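Local coordinates for protein MstE (PDB 6SBF) that acts as a single-domain class II terpene cyclase, probably cyclising linear isoprenoid precursors into the polycyclic scaffolds of merosterol-type natural products, at residues G303-A309 with S349-T353; A175-A181 with L193-L197. The protein carries 1 engineered substitution. One frame throughout, in Å; residues are numbered along the deposited sequence.

Contact 1: residues G303-A309 with S349-T353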
# COMPACT_ATOMS: atom_id res chain seq x y z
N GLY A 303 -11.03 -0.59 -17.73
CA GLY A 303 -9.83 0.13 -17.27
C GLY A 303 -9.27 -0.39 -15.96
O GLY A 303 -8.20 0.03 -15.58
N SER A 304 -9.99 -1.26 -15.24
CA SER A 304 -9.55 -1.81 -13.96
C SER A 304 -8.63 -3.02 -14.18
O SER A 304 -8.54 -3.55 -15.29
CB SER A 304 -10.72 -2.21 -13.13
OG SER A 304 -11.40 -3.35 -13.68
N TRP A 305 -7.97 -3.40 -13.11
CA TRP A 305 -7.30 -4.71 -13.07
C TRP A 305 -8.07 -5.58 -12.04
O TRP A 305 -8.65 -5.05 -11.11
CB TRP A 305 -5.82 -4.61 -12.67
CG TRP A 305 -4.94 -4.18 -13.79
CD1 TRP A 305 -4.25 -4.97 -14.62
CD2 TRP A 305 -4.71 -2.83 -14.25
NE1 TRP A 305 -3.66 -4.27 -15.60
CE2 TRP A 305 -3.88 -2.94 -15.37
CE3 TRP A 305 -5.08 -1.56 -13.82
CZ2 TRP A 305 -3.42 -1.81 -16.09
CZ3 TRP A 305 -4.61 -0.44 -14.49
CH2 TRP A 305 -3.79 -0.58 -15.60
N VAL A 306 -7.99 -6.90 -12.22
CA VAL A 306 -8.52 -7.95 -11.30
C VAL A 306 -8.05 -7.66 -9.88
O VAL A 306 -6.85 -7.55 -9.66
CB VAL A 306 -8.15 -9.36 -11.83
CG1 VAL A 306 -8.51 -10.46 -10.86
CG2 VAL A 306 -8.79 -9.64 -13.18
N SER A 307 -8.96 -7.65 -8.91
CA SER A 307 -8.65 -7.52 -7.48
C SER A 307 -7.64 -8.57 -7.05
O SER A 307 -7.86 -9.79 -7.30
CB SER A 307 -9.85 -7.65 -6.69
OG SER A 307 -10.79 -6.67 -7.09
N SER A 308 -6.61 -8.12 -6.36
CA SER A 308 -5.62 -9.03 -5.77
C SER A 308 -4.96 -8.42 -4.55
O SER A 308 -3.90 -8.89 -4.15
CB SER A 308 -4.63 -9.56 -6.81
OG SER A 308 -3.93 -8.47 -7.43
N ALA A 309 -5.53 -7.37 -3.96
CA ALA A 309 -4.97 -6.74 -2.77
C ALA A 309 -5.44 -7.49 -1.54
O ALA A 309 -6.45 -7.18 -0.97
CB ALA A 309 -5.31 -5.29 -2.72
N SER A 349 -12.04 -3.48 -6.74
CA SER A 349 -10.84 -3.42 -7.60
C SER A 349 -10.22 -2.01 -7.59
O SER A 349 -9.33 -1.78 -8.43
CB SER A 349 -11.08 -3.90 -9.01
OG SER A 349 -11.76 -5.16 -9.06
N ILE A 350 -10.65 -1.13 -6.69
CA ILE A 350 -10.14 0.25 -6.69
C ILE A 350 -8.71 0.26 -6.11
O ILE A 350 -7.80 0.87 -6.71
CB ILE A 350 -11.11 1.12 -5.89
CG1 ILE A 350 -12.40 1.33 -6.71
CG2 ILE A 350 -10.45 2.45 -5.52
CD1 ILE A 350 -13.53 1.98 -5.88
N PHE A 351 -8.50 -0.48 -5.03
CA PHE A 351 -7.18 -0.50 -4.37
C PHE A 351 -6.17 -1.09 -5.35
O PHE A 351 -5.06 -0.52 -5.53
CB PHE A 351 -7.29 -1.29 -3.06
CG PHE A 351 -6.22 -0.99 -2.04
CD1 PHE A 351 -5.00 -1.65 -2.03
CD2 PHE A 351 -6.43 0.01 -1.11
CE1 PHE A 351 -4.10 -1.37 -1.02
CE2 PHE A 351 -5.53 0.29 -0.11
CZ PHE A 351 -4.36 -0.43 -0.05
N THR A 352 -6.47 -2.22 -5.99
CA THR A 352 -5.55 -2.84 -6.96
C THR A 352 -5.31 -1.90 -8.14
O THR A 352 -4.17 -1.73 -8.55
CB THR A 352 -6.09 -4.22 -7.42
OG1 THR A 352 -6.18 -5.13 -6.32
CG2 THR A 352 -5.16 -4.84 -8.44
N THR A 353 -6.38 -1.40 -8.73
CA THR A 353 -6.23 -0.56 -9.93
C THR A 353 -5.36 0.68 -9.64
O THR A 353 -4.52 1.01 -10.48
CB THR A 353 -7.62 -0.20 -10.45
OG1 THR A 353 -8.28 -1.40 -10.88
CG2 THR A 353 -7.53 0.70 -11.67
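The hydroxyl of Thr353 takes the backbone N-H of Trp305 and gives its own proton away. Thr353 OG1 accepts from Trp305 N at 3.0 Å, almost straight at 166°, while donating to Ser349 O, 2.7 Å from OG1. Its neighbour Thr352 plays a similar part: its OG1 receives the N-H of Ser308 (N to OG1 3.0 Å, 171°). Two adjacent threonines in the first turn of helix 350-363, just after Ser349 at the N-cap position, thus hold the irregular 303-309 chain by its amides, a worked example of how side-chain oxygens can satisfy loop N-H groups that no helix or strand would pair.

The methyl groups fill in between. With chi1 near -65°, Thr353 sets OG1 beside its own nitrogen and leaves CG2 anti to that nitrogen, where it meets the indole edge of Trp305, in the ring plane, at CE3 (4.0 Å). Thr352 CG2 lies 3.4 Å from Val306 O, and Ala309 CB approaches Phe351 CD1 to 3.7 Å. Ser307 OG and Ser349 OG form a close hydroxyl pair at 2.7 Å.

A second shell steadies these groups. Asp346 serves twice, its carboxylate bonding to Thr352 OG1 and its carbonyl to Ser307 OG, so the residue ties the loop to the helix start from one place. The indole NE1 bonds to Leu295 O, and Ser308 OG is held by Thr265 and by the N of Phe266. The loop from helix 282-298 to strand 311-313, in the region related to the squalene-hopene cyclase C-terminal domain, is thereby clamped over the beginning of helix 350-363, with helix 265-275 packed against Thr352, Ala309 and Phe351, and helix 18-37 against Ser304 and Trp305.

Contact 2: residues A175-A181 with L193-L197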
# COMPACT_ATOMS: atom_id res chain seq x y z
N ALA A 175 4.83 -3.32 16.81
CA ALA A 175 5.45 -2.72 15.63
C ALA A 175 5.16 -3.58 14.41
O ALA A 175 5.35 -4.82 14.47
CB ALA A 175 6.92 -2.52 15.83
N HIS A 176 4.81 -2.96 13.30
CA HIS A 176 4.46 -3.62 12.03
C HIS A 176 5.39 -3.13 10.93
O HIS A 176 5.50 -1.92 10.74
CB HIS A 176 3.01 -3.33 11.68
CG HIS A 176 2.08 -3.92 12.67
ND1 HIS A 176 0.90 -3.32 13.08
CD2 HIS A 176 2.15 -5.11 13.33
CE1 HIS A 176 0.30 -4.13 13.96
NE2 HIS A 176 1.04 -5.26 14.13
N THR A 177 6.02 -4.02 10.19
CA THR A 177 7.00 -3.57 9.20
C THR A 177 6.33 -2.90 8.01
O THR A 177 6.88 -1.93 7.46
CB THR A 177 7.86 -4.77 8.83
OG1 THR A 177 8.43 -5.34 10.04
CG2 THR A 177 9.00 -4.38 7.92
N CYS A 178 5.17 -3.37 7.60
CA CYS A 178 4.40 -2.81 6.48
C CYS A 178 4.02 -1.34 6.81
O CYS A 178 4.20 -0.44 5.99
CB CYS A 178 3.16 -3.66 6.20
SG CYS A 178 2.17 -4.10 7.66
N VAL A 179 3.50 -1.11 8.01
CA VAL A 179 3.08 0.23 8.44
C VAL A 179 4.32 1.08 8.65
O VAL A 179 4.33 2.27 8.22
CB VAL A 179 2.24 0.16 9.70
CG1 VAL A 179 1.79 1.57 10.14
CG2 VAL A 179 1.05 -0.74 9.46
N SER A 180 5.39 0.57 9.22
CA SER A 180 6.63 1.32 9.41
C SER A 180 7.20 1.76 8.05
O SER A 180 7.64 2.92 7.90
CB SER A 180 7.63 0.47 10.18
OG SER A 180 7.18 0.16 11.48
N ALA A 181 7.18 0.90 7.05
CA ALA A 181 7.70 1.20 5.72
C ALA A 181 6.89 2.36 5.13
O ALA A 181 7.46 3.29 4.52
CB ALA A 181 7.66 -0.03 4.83
N LEU A 193 12.62 5.85 11.88
CA LEU A 193 12.28 4.44 11.57
C LEU A 193 13.43 3.69 10.89
O LEU A 193 13.35 2.49 10.70
CB LEU A 193 11.03 4.44 10.71
CG LEU A 193 9.79 4.91 11.44
CD1 LEU A 193 8.67 5.11 10.43
CD2 LEU A 193 9.32 3.88 12.45
N HIS A 194 14.51 4.38 10.51
CA HIS A 194 15.58 3.79 9.68
C HIS A 194 16.16 2.48 10.29
O HIS A 194 16.32 1.51 9.57
CB HIS A 194 16.67 4.86 9.48
CG HIS A 194 17.92 4.31 8.87
ND1 HIS A 194 18.90 3.72 9.65
CD2 HIS A 194 18.30 4.20 7.57
CE1 HIS A 194 19.87 3.31 8.86
NE2 HIS A 194 19.52 3.57 7.55
N ASP A 195 16.58 2.52 11.53
CA ASP A 195 17.31 1.38 12.11
C ASP A 195 16.37 0.19 12.15
O ASP A 195 16.81 -0.94 11.88
CB ASP A 195 17.91 1.75 13.45
CG ASP A 195 19.09 2.71 13.38
OD1 ASP A 195 19.47 3.15 12.28
OD2 ASP A 195 19.60 3.01 14.45
N TYR A 196 15.11 0.39 12.55
CA TYR A 196 14.11 -0.71 12.58
C TYR A 196 13.97 -1.30 11.18
O TYR A 196 13.98 -2.54 11.00
CB TYR A 196 12.77 -0.17 13.08
CG TYR A 196 11.66 -1.17 12.96
CD1 TYR A 196 11.42 -2.12 13.94
CD2 TYR A 196 10.88 -1.19 11.83
CE1 TYR A 196 10.41 -3.05 13.80
CE2 TYR A 196 9.87 -2.12 11.70
CZ TYR A 196 9.65 -3.08 12.66
OH TYR A 196 8.64 -4.00 12.49
N LEU A 197 13.86 -0.46 10.17
CA LEU A 197 13.75 -0.97 8.79
C LEU A 197 15.04 -1.73 8.41
O LEU A 197 14.94 -2.81 7.77
CB LEU A 197 13.44 0.13 7.82
CG LEU A 197 12.05 0.77 8.03
CD1 LEU A 197 11.85 1.93 7.11
CD2 LEU A 197 10.94 -0.24 7.80
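Ser180 OG, lying against the ring of Tyr196, has two hydrogen-bond partners: it donates to His176 O at 2.8 Å and is also bonded to the backbone N of Ile147. The setting is a helical hairpin, in which helix 177-183 is followed after a short turn by helix 187-200, the kind of unit from which an alpha6-alpha6 barrel is assembled. The two short segments run roughly antiparallel, their N-to-C directions 139° apart, and their axes come no nearer than 10.5 Å, a separation spanned by Tyr196 and two leucines.

Tyr196 is the largest of the three. Its CG stands anti to the backbone N (chi1 172°), which sends the ring out from helix 187-200 toward the start of the other helix. At the far end the phenol oxygen forms a hydrogen bond with Thr177: OH to OG1 is 2.8 Å, and either hydroxyl could be the donor. Ala175 CB touches the ring near CE1 (4.1 Å), while Ser180 OG approaches CE2 to 3.5 Å, so small residues flank the phenol on both its ortho carbons and Asn144 adds a further side-chain contact.

The carbonyl that holds Ser180 is doubly used, since His176 O also accepts the regular helical N-H of Ser180. The serine hydroxyl reaches it from above the carbonyl plane, 41° out. The imidazole of His176 is bonded through ND1 to Thr149 and through NE2 to Gly171 O, and stacks on Tyr210.

Beyond the tyrosine two leucines pack on the helix backbone. Leu197 CD2 reaches back to Ala181 N at 4.0 Å, and Leu193 CD1 settles 3.5 Å from Ser180 O.

Both contacts are largely buried, yet they lie on opposite sides of the chain's centre, with centres 26 Å apart and nearest atoms about 10 Å apart, and they share no helix or strand. Contact 2 joins successive helices, close in sequence, through one aromatic side chain and two leucines. Contact 1 joins parts about forty residues apart, a loop and a helix start, and buries more surface (434 against 311 Å²). The chemistry follows the place: irregular backbone leaves amides that threonine hydroxyls take up in contact 1, whereas in contact 2 the helices satisfy much of their own backbone and side chains alone form the hydrogen bond between them.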